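Local coordinates for glutaredoxin (PDB 3NZN), which probably reduces disulfides through the dithiol of a thioredoxin-type CxxC pair, as glutaredoxins and the related NrdH redoxins do, at residues E68-P79 / I82-F92. Sequence-based numbering, arbitrary orientation.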
loop_
_atom_site.group_PDB
_atom_site.type_symbol
_atom_site.label_atom_id
_atom_site.label_comp_id
_atom_site.label_asym_id
_atom_site.label_seq_id
_atom_site.Cartn_x
_atom_site.Cartn_y
_atom_site.Cartn_z
ATOM N N GLU A 68 11.812 5.622 1.097
ATOM C CA GLU A 68 13.126 5.003 1.175
ATOM C C GLU A 68 13.238 3.767 0.255
ATOM O O GLU A 68 14.240 3.594 -0.421
ATOM C CB GLU A 68 13.415 4.644 2.606
ATOM C CG GLU A 68 14.725 3.893 2.795
ATOM C CD GLU A 68 15.965 4.733 2.675
ATOM O OE1 GLU A 68 15.889 5.967 2.407
ATOM O OE2 GLU A 68 17.102 4.139 2.898
ATOM N N VAL A 69 12.236 2.901 0.287
ATOM C CA VAL A 69 12.215 1.777 -0.600
ATOM C C VAL A 69 12.257 2.245 -2.046
ATOM O O VAL A 69 12.997 1.768 -2.850
ATOM C CB VAL A 69 10.990 0.894 -0.343
ATOM C CG1 VAL A 69 10.887 -0.178 -1.376
ATOM C CG2 VAL A 69 11.078 0.290 1.029
ATOM N N ARG A 70 11.415 3.238 -2.408
ATOM C CA ARG A 70 11.387 3.658 -3.794
ATOM C C ARG A 70 12.724 4.198 -4.318
ATOM O O ARG A 70 13.064 3.993 -5.386
ATOM C CB ARG A 70 10.278 4.735 -3.952
ATOM C CG ARG A 70 10.118 5.214 -5.358
ATOM C CD ARG A 70 8.904 6.265 -5.418
ATOM N NE ARG A 70 7.594 5.570 -5.398
ATOM C CZ ARG A 70 6.639 5.754 -4.524
ATOM N NH1 ARG A 70 5.543 5.049 -4.614
ATOM N NH2 ARG A 70 6.753 6.592 -3.591
ATOM N N ARG A 71 13.418 4.875 -3.441
ATOM C CA ARG A 71 14.762 5.415 -3.787
ATOM C C ARG A 71 15.712 4.313 -4.310
ATOM O O ARG A 71 16.408 4.502 -5.265
ATOM C CB ARG A 71 15.395 6.110 -2.598
ATOM C CG ARG A 71 16.856 6.480 -2.766
ATOM C CD ARG A 71 17.392 7.044 -1.486
ATOM N NE ARG A 71 18.838 6.986 -1.404
ATOM C CZ ARG A 71 19.481 7.282 -0.308
ATOM N NH1 ARG A 71 18.828 7.653 0.753
ATOM N NH2 ARG A 71 20.799 7.181 -0.289
ATOM N N PHE A 72 15.657 3.154 -3.642
ATOM C CA PHE A 72 16.556 2.059 -3.910
ATOM C C PHE A 72 15.938 0.999 -4.830
ATOM O O PHE A 72 16.612 0.137 -5.384
ATOM C CB PHE A 72 16.961 1.384 -2.621
ATOM C CG PHE A 72 18.040 2.175 -1.884
ATOM C CD1 PHE A 72 19.347 2.044 -2.237
ATOM C CD2 PHE A 72 17.750 2.957 -0.833
ATOM C CE1 PHE A 72 20.339 2.758 -1.604
ATOM C CE2 PHE A 72 18.793 3.677 -0.185
ATOM C CZ PHE A 72 20.049 3.493 -0.564
ATOM N N ASN A 73 14.622 1.054 -4.980
ATOM C CA ASN A 73 13.839 0.026 -5.659
ATOM C C ASN A 73 12.545 0.688 -6.169
ATOM O O ASN A 73 11.526 0.687 -5.527
ATOM C CB ASN A 73 13.460 -1.104 -4.729
ATOM C CG ASN A 73 12.514 -2.093 -5.387
ATOM O OD1 ASN A 73 12.371 -2.102 -6.587
ATOM N ND2 ASN A 73 11.968 -2.982 -4.604
ATOM N N PRO A 74 12.608 1.229 -7.398
ATOM C CA PRO A 74 11.451 1.892 -7.942
ATOM C C PRO A 74 10.173 1.098 -8.060
ATOM O O PRO A 74 9.071 1.703 -8.187
ATOM C CB PRO A 74 11.968 2.419 -9.287
ATOM C CG PRO A 74 13.475 2.542 -9.108
ATOM C CD PRO A 74 13.835 1.507 -8.169
ATOM N N SER A 75 10.304 -0.203 -8.071
ATOM C CA SER A 75 9.153 -1.092 -8.092
ATOM C C SER A 75 8.338 -1.031 -6.796
ATOM O O SER A 75 7.184 -1.562 -6.733
ATOM C CB SER A 75 9.503 -2.509 -8.445
ATOM O OG SER A 75 10.089 -2.586 -9.673
ATOM N N VAL A 76 8.949 -0.580 -5.703
ATOM C CA VAL A 76 8.327 -0.642 -4.385
ATOM C C VAL A 76 7.777 -2.013 -4.146
ATOM O O VAL A 76 6.594 -2.292 -3.941
ATOM C CB VAL A 76 7.301 0.488 -4.183
ATOM C CG1 VAL A 76 6.902 0.564 -2.757
ATOM C CG2 VAL A 76 7.916 1.795 -4.689
ATOM N N SER A 77 8.748 -2.948 -4.037
ATOM C CA SER A 77 8.481 -4.347 -3.831
ATOM C C SER A 77 9.287 -4.856 -2.626
ATOM O O SER A 77 10.218 -4.204 -2.169
ATOM C CB SER A 77 8.706 -5.135 -5.056
ATOM O OG SER A 77 10.077 -5.094 -5.450
ATOM N N PHE A 78 8.895 -6.023 -2.167
ATOM C CA PHE A 78 9.320 -6.508 -0.847
ATOM C C PHE A 78 9.669 -7.990 -0.921
ATOM O O PHE A 78 8.946 -8.777 -1.527
ATOM C CB PHE A 78 8.177 -6.325 0.169
ATOM C CG PHE A 78 7.798 -4.886 0.264
ATOM C CD1 PHE A 78 8.518 -4.003 1.055
ATOM C CD2 PHE A 78 6.772 -4.310 -0.526
ATOM C CE1 PHE A 78 8.236 -2.684 1.086
ATOM C CE2 PHE A 78 6.514 -2.961 -0.478
ATOM C CZ PHE A 78 7.222 -2.172 0.276
ATOM N N PRO A 79 10.773 -8.427 -0.268
ATOM C CA PRO A 79 11.610 -7.581 0.514
ATOM C C PRO A 79 12.557 -6.711 -0.301
ATOM O O PRO A 79 12.943 -7.075 -1.396
ATOM C CB PRO A 79 12.473 -8.607 1.293
ATOM C CG PRO A 79 12.479 -9.833 0.418
ATOM C CD PRO A 79 11.081 -9.829 -0.210
ATOM N N ILE A 82 18.637 -3.232 2.159
ATOM C CA ILE A 82 19.586 -2.151 1.824
ATOM C C ILE A 82 20.787 -2.313 2.747
ATOM O O ILE A 82 20.695 -2.261 3.955
ATOM C CB ILE A 82 18.944 -0.755 1.932
ATOM C CG1 ILE A 82 17.658 -0.678 1.078
ATOM C CG2 ILE A 82 19.972 0.280 1.448
ATOM C CD1 ILE A 82 16.715 0.488 1.460
ATOM N N ILE A 83 21.961 -2.452 2.108
ATOM C CA ILE A 83 23.196 -2.767 2.790
ATOM C C ILE A 83 24.174 -1.596 2.644
ATOM O O ILE A 83 24.512 -1.191 1.552
ATOM C CB ILE A 83 23.854 -4.053 2.224
ATOM C CG1 ILE A 83 22.907 -5.218 2.406
ATOM C CG2 ILE A 83 25.251 -4.344 2.904
ATOM C CD1 ILE A 83 23.250 -6.489 1.697
ATOM N N ASN A 84 24.500 -1.038 3.819
ATOM C CA ASN A 84 25.476 0.067 3.924
ATOM C C ASN A 84 25.105 1.261 3.063
ATOM O O ASN A 84 25.954 1.979 2.619
ATOM C CB ASN A 84 26.897 -0.394 3.656
ATOM C CG ASN A 84 27.306 -1.581 4.480
ATOM O OD1 ASN A 84 27.056 -1.606 5.682
ATOM N ND2 ASN A 84 27.848 -2.563 3.884
ATOM N N ASP A 85 23.821 1.471 2.917
ATOM C CA ASP A 85 23.238 2.629 2.162
ATOM C C ASP A 85 23.703 2.597 0.745
ATOM O O ASP A 85 23.704 3.677 0.094
ATOM C CB ASP A 85 23.576 3.943 2.844
ATOM C CG ASP A 85 22.608 5.061 2.519
ATOM O OD1 ASP A 85 21.469 4.774 2.169
ATOM O OD2 ASP A 85 23.054 6.226 2.641
ATOM N N GLU A 86 24.104 1.442 0.235
ATOM C CA GLU A 86 24.723 1.368 -1.092
ATOM C C GLU A 86 24.164 0.311 -1.952
ATOM O O GLU A 86 23.897 0.543 -3.122
ATOM C CB GLU A 86 26.256 1.161 -0.980
ATOM C CG GLU A 86 26.888 2.236 -0.217
ATOM C CD GLU A 86 27.655 3.142 -1.030
ATOM O OE1 GLU A 86 27.028 3.677 -1.974
ATOM O OE2 GLU A 86 28.864 3.304 -0.673
ATOM N N LYS A 87 23.983 -0.879 -1.434
ATOM C CA LYS A 87 23.606 -2.003 -2.252
ATOM C C LYS A 87 22.189 -2.390 -1.858
ATOM O O LYS A 87 21.894 -2.655 -0.704
ATOM C CB LYS A 87 24.549 -3.138 -2.023
ATOM C CG LYS A 87 24.145 -4.381 -2.679
ATOM C CD LYS A 87 24.241 -4.498 -4.155
ATOM C CE LYS A 87 24.294 -6.002 -4.578
ATOM N NZ LYS A 87 24.207 -6.090 -6.066
ATOM N N ALA A 88 21.292 -2.386 -2.829
ATOM C CA ALA A 88 19.905 -2.815 -2.618
ATOM C C ALA A 88 19.677 -4.222 -3.257
ATOM O O ALA A 88 20.021 -4.434 -4.416
ATOM C CB ALA A 88 18.937 -1.807 -3.198
ATOM N N ILE A 89 19.091 -5.124 -2.504
ATOM C CA ILE A 89 18.769 -6.442 -3.002
ATOM C C ILE A 89 17.266 -6.617 -2.899
ATOM O O ILE A 89 16.650 -6.428 -1.822
ATOM C CB ILE A 89 19.464 -7.560 -2.192
ATOM C CG1 ILE A 89 20.990 -7.281 -2.283
ATOM C CG2 ILE A 89 19.061 -8.883 -2.717
ATOM C CD1 ILE A 89 21.805 -8.218 -1.343
ATOM N N VAL A 90 16.652 -6.871 -4.047
ATOM C CA VAL A 90 15.185 -6.982 -4.168
ATOM C C VAL A 90 14.867 -8.445 -4.243
ATOM O O VAL A 90 15.331 -9.132 -5.130
ATOM C CB VAL A 90 14.740 -6.192 -5.330
ATOM C CG1 VAL A 90 13.180 -6.362 -5.492
ATOM C CG2 VAL A 90 15.045 -4.698 -5.171
ATOM N N GLY A 91 13.993 -8.927 -3.347
ATOM C CA GLY A 91 13.647 -10.310 -3.243
ATOM C C GLY A 91 14.570 -11.095 -2.319
ATOM O O GLY A 91 15.590 -10.620 -1.889
ATOM N N PHE A 92 14.191 -12.318 -2.111
ATOM C CA PHE A 92 15.040 -13.297 -1.441
ATOM C C PHE A 92 16.020 -13.869 -2.430
ATOM O O PHE A 92 15.682 -14.651 -3.255
ATOM C CB PHE A 92 14.202 -14.375 -0.830
ATOM C CG PHE A 92 15.046 -15.390 -0.096
ATOM C CD1 PHE A 92 15.661 -15.088 1.109
ATOM C CD2 PHE A 92 15.280 -16.667 -0.625
ATOM C CE1 PHE A 92 16.461 -16.000 1.754
ATOM C CE2 PHE A 92 16.095 -17.592 0.050
ATOM C CZ PHE A 92 16.639 -17.252 1.225
#
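G91 N donates a nearly straight hydrogen bond (173°) to P79 O, 2.9 Å away, and the same oxygen receives a CA-H...O contact from V90. With phi 88° and psi 174°, position 91 suits glycine, since a CB would be jammed against the preceding carbonyl oxygen. At the far end of the contact, R71 NH2 lies 3.5 Å from D85 OD1 in a salt bridge of charge alone: the oxygen sits well out of the guanidinium plane. E68 OE2 is 4.5 Å from the same OD1; R71, which also makes a long ion pair with E68 OE1, probably eases the repulsion between the carboxylates. Both segments belong to the thioredoxin-like fold of glutaredoxins, in which the end of helix 59-72 packs on the hairpin of strands 77-83 and 87-90, whose turn carries a classic beta bulge, E86 and K87 both facing I83. The cis-proline P79, a hallmark of this fold, rests against C35 of the C32-C35 disulfide. N73, just past the helix, gives ND2 to S77 OG in its amide plane (3.0 Å) and also to T80 OG1; V90 CG2 packs against this amide. F72, the last helical residue, lays its ring against the hairpin: I82 CG2 sits over the centre of one face, 3.8 Å from the F72 ring centroid, in a CH-pi contact, while small A88 lets the helix end come close, F72 CA and A88 CA 6.1 Å apart. An alanine in place of F72 would probably leave I82 CG2 without its CH-pi partner and open a gap between I82 and D85. D85 OD1 lies at the ring edge, near its plane, 3.3 Å from F72 CZ, and F72 CE2 sits against one face of the R71 guanidinium, offset toward its rim.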